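Local coordinates for protein oxalate biosynthetic component 1 (Burkholderia thailandensis, PDB 5IKY) that probably makes oxalate as a bifunctional serine hydrolase and lyase, serving quorum sensing-dependent oxalogenesis with an alpha/beta hydrolase domain and a TIM-barrel-like portion, at residues L400-T405 with L427-L432; S360-Q365 with K438-F443; A216-A221 with V501-R505. One frame throughout, in Å; residues are numbered along the deposited sequence.

Contact 1. Residues L400-T405 with L427-L432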
# COMPACT_ATOMS: atom_id res chain seq x y z
N LEU A 400 15.12 -29.82 -13.63
CA LEU A 400 14.20 -30.32 -12.61
C LEU A 400 13.09 -31.11 -13.27
O LEU A 400 12.73 -32.20 -12.82
CB LEU A 400 13.62 -29.17 -11.78
CG LEU A 400 14.62 -28.37 -10.94
CD1 LEU A 400 13.90 -27.30 -10.15
CD2 LEU A 400 15.41 -29.30 -10.02
N ILE A 401 12.54 -30.55 -14.34
CA ILE A 401 11.63 -31.28 -15.22
C ILE A 401 12.40 -31.63 -16.48
O ILE A 401 12.84 -30.74 -17.21
CB ILE A 401 10.38 -30.45 -15.57
CG1 ILE A 401 9.65 -30.02 -14.30
CG2 ILE A 401 9.45 -31.25 -16.48
CD1 ILE A 401 8.37 -29.26 -14.56
N ASP A 402 12.59 -32.92 -16.74
CA ASP A 402 13.40 -33.34 -17.89
C ASP A 402 12.80 -32.80 -19.18
O ASP A 402 11.58 -32.65 -19.30
CB ASP A 402 13.55 -34.86 -17.95
CG ASP A 402 12.24 -35.58 -18.18
OD1 ASP A 402 11.75 -35.59 -19.33
OD2 ASP A 402 11.70 -36.17 -17.22
N VAL A 403 13.67 -32.49 -20.14
CA VAL A 403 13.27 -31.89 -21.41
C VAL A 403 12.18 -32.68 -22.16
O VAL A 403 11.24 -32.07 -22.68
CB VAL A 403 14.50 -31.70 -22.33
CG1 VAL A 403 14.08 -31.19 -23.69
CG2 VAL A 403 15.50 -30.75 -21.67
N PRO A 404 12.29 -34.02 -22.23
CA PRO A 404 11.17 -34.74 -22.87
C PRO A 404 9.83 -34.50 -22.19
O PRO A 404 8.81 -34.38 -22.87
CB PRO A 404 11.59 -36.21 -22.74
CG PRO A 404 13.06 -36.17 -22.71
CD PRO A 404 13.41 -34.93 -21.94
N THR A 405 9.83 -34.41 -20.86
CA THR A 405 8.60 -34.18 -20.12
C THR A 405 8.10 -32.75 -20.31
O THR A 405 6.90 -32.51 -20.39
CB THR A 405 8.78 -34.47 -18.62
OG1 THR A 405 9.26 -35.81 -18.45
CG2 THR A 405 7.45 -34.33 -17.88
N LEU A 427 2.10 -34.52 -14.62
CA LEU A 427 3.45 -34.66 -15.17
C LEU A 427 4.42 -33.73 -14.46
O LEU A 427 5.53 -34.13 -14.10
CB LEU A 427 3.45 -34.37 -16.67
CG LEU A 427 2.94 -35.48 -17.60
CD1 LEU A 427 3.03 -35.04 -19.05
CD2 LEU A 427 3.71 -36.76 -17.37
N ALA A 428 4.00 -32.48 -14.25
CA ALA A 428 4.85 -31.49 -13.61
C ALA A 428 5.08 -31.81 -12.14
O ALA A 428 6.21 -31.72 -11.64
CB ALA A 428 4.23 -30.10 -13.75
N ALA A 429 4.02 -32.21 -11.45
CA ALA A 429 4.10 -32.51 -10.02
C ALA A 429 4.93 -33.75 -9.73
O ALA A 429 5.73 -33.77 -8.79
CB ALA A 429 2.70 -32.67 -9.44
N THR A 430 4.75 -34.79 -10.54
CA THR A 430 5.47 -36.05 -10.36
C THR A 430 6.98 -35.86 -10.54
O THR A 430 7.78 -36.48 -9.85
CB THR A 430 4.97 -37.12 -11.34
OG1 THR A 430 3.57 -37.35 -11.13
CG2 THR A 430 5.72 -38.43 -11.15
N GLN A 431 7.35 -34.97 -11.46
CA GLN A 431 8.76 -34.68 -11.72
C GLN A 431 9.39 -33.83 -10.63
O GLN A 431 10.58 -33.96 -10.33
CB GLN A 431 8.90 -33.97 -13.07
CG GLN A 431 8.71 -34.89 -14.27
CD GLN A 431 10.03 -35.45 -14.77
OE1 GLN A 431 11.03 -34.74 -14.87
NE2 GLN A 431 10.03 -36.74 -15.10
N LEU A 432 8.60 -32.94 -10.03
CA LEU A 432 9.11 -32.00 -9.04
C LEU A 432 9.07 -32.58 -7.62
O LEU A 432 9.88 -32.20 -6.77
CB LEU A 432 8.31 -30.70 -9.08
CG LEU A 432 8.55 -29.80 -10.30
CD1 LEU A 432 7.57 -28.64 -10.30
CD2 LEU A 432 9.99 -29.29 -10.32
O HOH W 1 13.30 -34.83 -13.00
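Gln431, on helix 418-442, reaches across to the turn that starts helix 403-415 and meets Asp402 there with its amide. OE1 of Gln431 accepts from the backbone N of Asp402 at 3.0 Å in a nearly straight bond (168° at the hydrogen), although the donor stands above the carbonyl plane of the amide. The same OE1 accepts a hydrogen bond from a water, 2.9 Å away, which also donates to Leu400 O, so one side-chain oxygen is held by two donors and tied to two successive peptides. Carboxylate and amide planes of Asp402 and Gln431 stand at 83°, almost perpendicular. In the Gln431 chain, the bend at chi2 (-93°) brings the amide over to Asp402.

A second polar group belongs to the helix start itself. Asp402 is the N-cap: its OD1 accepts from Thr405 N at 2.7 Å, met from above the carboxylate plane, and the hydroxyl of Thr405 also lies close to the carboxylate.

Apolar contacts flank the amide. CG2 of Thr405 rests 3.9 Å from Gln431 CG and also meets Leu427 CB. Beyond the amide, CD2 of Leu432 packs 3.9 Å from Leu400 CB and 4.1 Å from Ile401 CG1, while Ile401 CD1 faces Ala428. Val463 of helix 460-466 covers Ala428 and Leu432 as well.

The chemistry implies a joint between consecutive helices in which one glutamine serves the backbone just ahead of a helix N-terminus. The capping carboxylate sits where the first turn's N-H groups would probably stabilise its negative charge, and Leu400, Ile401 and Leu432 pack on the buried side.

Contact 2. Residues S360-Q365 with K438-F443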
# COMPACT_ATOMS: atom_id res chain seq x y z
N SER A 360 23.02 -28.81 -2.24
CA SER A 360 22.34 -28.16 -1.13
C SER A 360 22.12 -29.10 0.06
O SER A 360 22.30 -28.70 1.20
CB SER A 360 20.99 -27.61 -1.58
OG SER A 360 21.16 -26.55 -2.50
N VAL A 361 21.72 -30.34 -0.22
CA VAL A 361 21.35 -31.26 0.85
C VAL A 361 22.55 -32.01 1.41
O VAL A 361 22.43 -32.77 2.37
CB VAL A 361 20.30 -32.27 0.39
CG1 VAL A 361 19.08 -31.55 -0.17
CG2 VAL A 361 20.89 -33.23 -0.65
N THR A 362 23.72 -31.81 0.81
CA THR A 362 24.93 -32.46 1.30
C THR A 362 25.94 -31.44 1.81
O THR A 362 25.98 -31.11 2.99
CB THR A 362 25.59 -33.34 0.22
OG1 THR A 362 25.92 -32.55 -0.93
CG2 THR A 362 24.65 -34.46 -0.20
N LEU A 363 26.74 -30.92 0.89
CA LEU A 363 27.89 -30.10 1.25
C LEU A 363 27.51 -28.74 1.81
O LEU A 363 28.20 -28.20 2.68
CB LEU A 363 28.78 -29.92 0.03
CG LEU A 363 30.26 -29.70 0.30
CD1 LEU A 363 30.81 -30.74 1.26
CD2 LEU A 363 30.97 -29.79 -1.02
N TYR A 364 26.41 -28.17 1.32
CA TYR A 364 25.98 -26.85 1.75
C TYR A 364 24.87 -26.90 2.79
O TYR A 364 24.39 -25.85 3.23
CB TYR A 364 25.52 -26.02 0.54
CG TYR A 364 26.66 -25.39 -0.22
CD1 TYR A 364 27.19 -24.17 0.17
CD2 TYR A 364 27.21 -26.03 -1.32
CE1 TYR A 364 28.24 -23.59 -0.52
CE2 TYR A 364 28.26 -25.46 -2.03
CZ TYR A 364 28.77 -24.24 -1.62
OH TYR A 364 29.81 -23.67 -2.31
N GLN A 365 24.47 -28.10 3.18
CA GLN A 365 23.36 -28.26 4.12
C GLN A 365 23.62 -27.50 5.41
O GLN A 365 22.78 -26.71 5.85
CB GLN A 365 23.13 -29.74 4.42
CG GLN A 365 21.75 -30.05 4.98
CD GLN A 365 21.63 -29.75 6.46
OE1 GLN A 365 22.62 -29.73 7.19
NE2 GLN A 365 20.40 -29.52 6.92
N LYS A 438 12.96 -34.07 -1.13
CA LYS A 438 14.37 -34.13 -0.78
C LYS A 438 14.79 -32.91 0.04
O LYS A 438 15.54 -33.03 1.01
CB LYS A 438 15.23 -34.25 -2.04
CG LYS A 438 16.68 -34.66 -1.77
CD LYS A 438 17.45 -34.78 -3.08
CE LYS A 438 18.40 -35.96 -3.05
NZ LYS A 438 19.30 -35.95 -4.24
N LEU A 439 14.30 -31.74 -0.35
CA LEU A 439 14.63 -30.50 0.34
C LEU A 439 14.01 -30.44 1.74
O LEU A 439 14.65 -29.99 2.69
CB LEU A 439 14.17 -29.29 -0.49
CG LEU A 439 14.95 -29.04 -1.78
CD1 LEU A 439 14.29 -27.94 -2.60
CD2 LEU A 439 16.40 -28.68 -1.47
N ARG A 440 12.76 -30.87 1.86
CA ARG A 440 12.08 -30.90 3.16
C ARG A 440 12.74 -31.89 4.12
O ARG A 440 12.79 -31.65 5.33
CB ARG A 440 10.60 -31.27 2.99
CG ARG A 440 9.86 -30.48 1.93
CD ARG A 440 9.11 -29.30 2.49
NE ARG A 440 7.98 -28.94 1.64
CZ ARG A 440 7.37 -27.75 1.66
NH1 ARG A 440 6.36 -27.52 0.84
NH2 ARG A 440 7.78 -26.80 2.49
N ASP A 441 13.23 -33.00 3.59
CA ASP A 441 13.83 -34.04 4.42
C ASP A 441 15.18 -33.62 5.00
O ASP A 441 15.56 -34.06 6.09
CB ASP A 441 14.00 -35.34 3.63
CG ASP A 441 12.67 -36.01 3.33
OD1 ASP A 441 11.64 -35.55 3.86
OD2 ASP A 441 12.66 -37.00 2.56
N ASN A 442 15.90 -32.77 4.27
CA ASN A 442 17.21 -32.32 4.72
C ASN A 442 17.19 -30.93 5.35
O ASN A 442 18.19 -30.46 5.88
CB ASN A 442 18.20 -32.34 3.55
CG ASN A 442 18.55 -33.74 3.11
OD1 ASN A 442 19.53 -34.32 3.58
ND2 ASN A 442 17.74 -34.31 2.22
N PHE A 443 16.03 -30.27 5.29
CA PHE A 443 15.88 -28.96 5.91
C PHE A 443 14.58 -28.89 6.70
O PHE A 443 13.53 -28.59 6.15
CB PHE A 443 15.92 -27.85 4.85
CG PHE A 443 17.26 -27.69 4.19
CD1 PHE A 443 18.28 -26.99 4.82
CD2 PHE A 443 17.50 -28.22 2.94
CE1 PHE A 443 19.52 -26.84 4.22
CE2 PHE A 443 18.74 -28.08 2.33
CZ PHE A 443 19.75 -27.39 2.97
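Val361 and Asn442 cross at a slant where the loop after helix 354-360 runs against the end of helix 418-442. Packing is tight here: Val361 CB lies 3.6 Å from Asn442 CG, and its CG1 branch, anti to the carbonyl carbon (chi1 -56°), also reaches Leu439 CD2 at 4.1 Å. The amide of Asn442 is held by its own helix, ND2 donating to Lys438 O at 2.8 Å in a nearly straight bond within the amide plane, so it offers Val361 a fixed surface. The other tight half surrounds Phe443. Ser360 O approaches the edge of that ring, 3.4 Å from CZ, and Gln365 CG lies 3.9 Å from the same atom as the two side chains run antiparallel alongside one another with amide and ring planes 29° apart. Gln365 NE2 then donates to Asn442 O at 2.6 Å, nearly in line with the C=O though bent at the hydrogen (143°) and tilted out of the Gln365 amide plane.

The outer side is looser. Lys438 touches Val361 CG1 with its carbonyl O and, slightly farther off, its CG, its exposed chain running on along the outer flank of Val361.

Ser360 OG is bonded back to Ile356 O in helix 354-360. Inward, Leu439 and Phe443 both rest on Phe377 of strand 375-380, and Leu439 also touches Ile448 of strand 446-451, placing this helix end over two adjacent parallel strands.

Contact 3. Residues A216-A221 with V501-R505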
# COMPACT_ATOMS: atom_id res chain seq x y z
N ALA A 216 3.08 -4.11 -7.98
CA ALA A 216 3.05 -5.51 -7.59
C ALA A 216 2.67 -5.67 -6.12
O ALA A 216 1.89 -6.56 -5.76
CB ALA A 216 4.39 -6.16 -7.86
N LEU A 217 3.21 -4.79 -5.28
CA LEU A 217 2.97 -4.87 -3.84
C LEU A 217 1.52 -4.55 -3.46
O LEU A 217 0.95 -5.19 -2.58
CB LEU A 217 3.93 -3.93 -3.10
CG LEU A 217 5.38 -4.40 -3.08
CD1 LEU A 217 6.34 -3.25 -2.82
CD2 LEU A 217 5.56 -5.49 -2.04
N ARG A 218 0.92 -3.56 -4.13
CA ARG A 218 -0.45 -3.18 -3.79
C ARG A 218 -1.45 -4.21 -4.31
O ARG A 218 -2.60 -4.23 -3.88
CB ARG A 218 -0.78 -1.78 -4.33
CG ARG A 218 -0.87 -1.66 -5.84
CD ARG A 218 -1.30 -0.25 -6.22
NE ARG A 218 -1.49 -0.07 -7.66
CZ ARG A 218 -0.76 0.75 -8.42
NH1 ARG A 218 -1.00 0.85 -9.72
NH2 ARG A 218 0.22 1.46 -7.87
N GLU A 219 -1.00 -5.06 -5.23
CA GLU A 219 -1.86 -6.13 -5.74
C GLU A 219 -1.76 -7.40 -4.90
O GLU A 219 -2.50 -8.35 -5.12
CB GLU A 219 -1.53 -6.44 -7.20
CG GLU A 219 -1.94 -5.35 -8.19
CD GLU A 219 -3.45 -5.24 -8.36
OE1 GLU A 219 -4.20 -6.06 -7.78
OE2 GLU A 219 -3.90 -4.31 -9.08
N GLY A 220 -0.83 -7.42 -3.94
CA GLY A 220 -0.75 -8.53 -3.01
C GLY A 220 0.59 -9.21 -2.85
O GLY A 220 0.73 -10.10 -2.02
N ALA A 221 1.58 -8.81 -3.64
CA ALA A 221 2.91 -9.41 -3.53
C ALA A 221 3.54 -9.06 -2.19
O ALA A 221 3.41 -7.94 -1.70
CB ALA A 221 3.81 -8.94 -4.67
N VAL A 501 0.20 -10.34 -10.87
CA VAL A 501 -0.06 -10.59 -9.46
C VAL A 501 -1.56 -10.54 -9.20
O VAL A 501 -2.10 -11.34 -8.43
CB VAL A 501 0.66 -9.56 -8.56
CG1 VAL A 501 0.26 -9.75 -7.11
CG2 VAL A 501 2.16 -9.68 -8.72
N ARG A 502 -2.24 -9.61 -9.87
CA ARG A 502 -3.69 -9.49 -9.76
C ARG A 502 -4.37 -10.75 -10.26
O ARG A 502 -5.29 -11.27 -9.62
CB ARG A 502 -4.19 -8.28 -10.54
CG ARG A 502 -5.69 -8.07 -10.46
CD ARG A 502 -6.13 -6.87 -11.28
NE ARG A 502 -7.55 -6.59 -11.10
CZ ARG A 502 -8.04 -5.82 -10.13
NH1 ARG A 502 -7.22 -5.26 -9.25
NH2 ARG A 502 -9.34 -5.62 -10.04
N TRP A 503 -3.91 -11.25 -11.40
CA TRP A 503 -4.43 -12.48 -11.96
C TRP A 503 -4.22 -13.66 -11.01
O TRP A 503 -5.14 -14.45 -10.78
CB TRP A 503 -3.77 -12.77 -13.31
CG TRP A 503 -3.99 -14.18 -13.79
CD1 TRP A 503 -5.07 -14.65 -14.48
CD2 TRP A 503 -3.11 -15.29 -13.61
NE1 TRP A 503 -4.91 -15.99 -14.74
CE2 TRP A 503 -3.71 -16.41 -14.21
CE3 TRP A 503 -1.86 -15.45 -12.99
CZ2 TRP A 503 -3.12 -17.67 -14.22
CZ3 TRP A 503 -1.27 -16.70 -12.99
CH2 TRP A 503 -1.90 -17.79 -13.61
N LEU A 504 -3.02 -13.76 -10.45
CA LEU A 504 -2.69 -14.84 -9.52
C LEU A 504 -3.53 -14.76 -8.25
O LEU A 504 -4.00 -15.77 -7.74
CB LEU A 504 -1.20 -14.81 -9.17
CG LEU A 504 -0.71 -15.85 -8.16
CD1 LEU A 504 -1.05 -17.25 -8.63
CD2 LEU A 504 0.78 -15.71 -7.93
N ARG A 505 -3.70 -13.54 -7.74
CA ARG A 505 -4.48 -13.33 -6.52
C ARG A 505 -5.94 -13.73 -6.69
O ARG A 505 -6.50 -14.42 -5.84
CB ARG A 505 -4.39 -11.86 -6.07
CG ARG A 505 -5.33 -11.53 -4.92
CD ARG A 505 -5.09 -10.13 -4.37
NE ARG A 505 -5.16 -9.10 -5.40
CZ ARG A 505 -6.29 -8.54 -5.83
NH1 ARG A 505 -7.45 -8.92 -5.32
NH2 ARG A 505 -6.25 -7.61 -6.77
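The carboxylate of Glu219 meets two guanidinium groups, those of Arg505 and Arg502, each at its edge and each in a salt bridge. With Arg505 it is nearly coplanar, the planes 11° apart, and OE1 takes NH2 at 2.8 Å almost on the line of its own C-O bond. With Arg502 the planes are perpendicular: NH1 makes long, weak bonds to both OE1 and OE2, each 3.5 Å, lying between the two oxygens. NH1 of Arg502 in turn lies at the edge of the Arg505 guanidinium.

Arg505 also uses NE, which donates to the backbone O of Glu219 at 2.8 Å with a bent geometry (134° at the hydrogen). Its chain kinks at the third torsion (chi3 54°), turning the NE and NH2 side toward Glu219, so one guanidinium holds both the carbonyl and the carboxylate of the same residue. Arg502 stays extended, and its CB passes 3.5 Å from Glu219 OE1 on the way to the weaker bonds.

Beneath the charges, Val501 fills the angle of the turn. Its CG1 touches Glu219 CB at 3.8 Å and reaches the backbone around Gly220 and Ala221, while CG2 meets Ala216 CB. Gly220, with positive phi, closes helix 206-218 in a Schellman motif.

Each arginine has a further acidic partner, Glu509 for Arg505 and Asp1018 for Arg502. The salt-bridge network thus alternates acid and base, a pattern that probably steadies the carboxylate in its charged form and binds the end of helix 206-218 to helix 497-510.

Overall arrangement
Contacts 1 and 2 share helix 418-442: contact 1 uses its middle and contact 2 its last turn, with centres 20 Å apart and nearest atoms about 7 Å. Contact 3 lies farther off, its centre 27 Å from that of contact 1 and 31 Å from that of contact 2, and much nearer the middle of the chain. In sequence the loops nest, 400-405/427-432 inside 360-365/438-443 inside 216-221/501-505. All three join helices or loops around the curled parallel sheet, consistent with a TIM-barrel-like lyase portion. The magnesium ion, bound by His227 and Glu477, is about 14 Å from the side chain of Leu400 in contact 1.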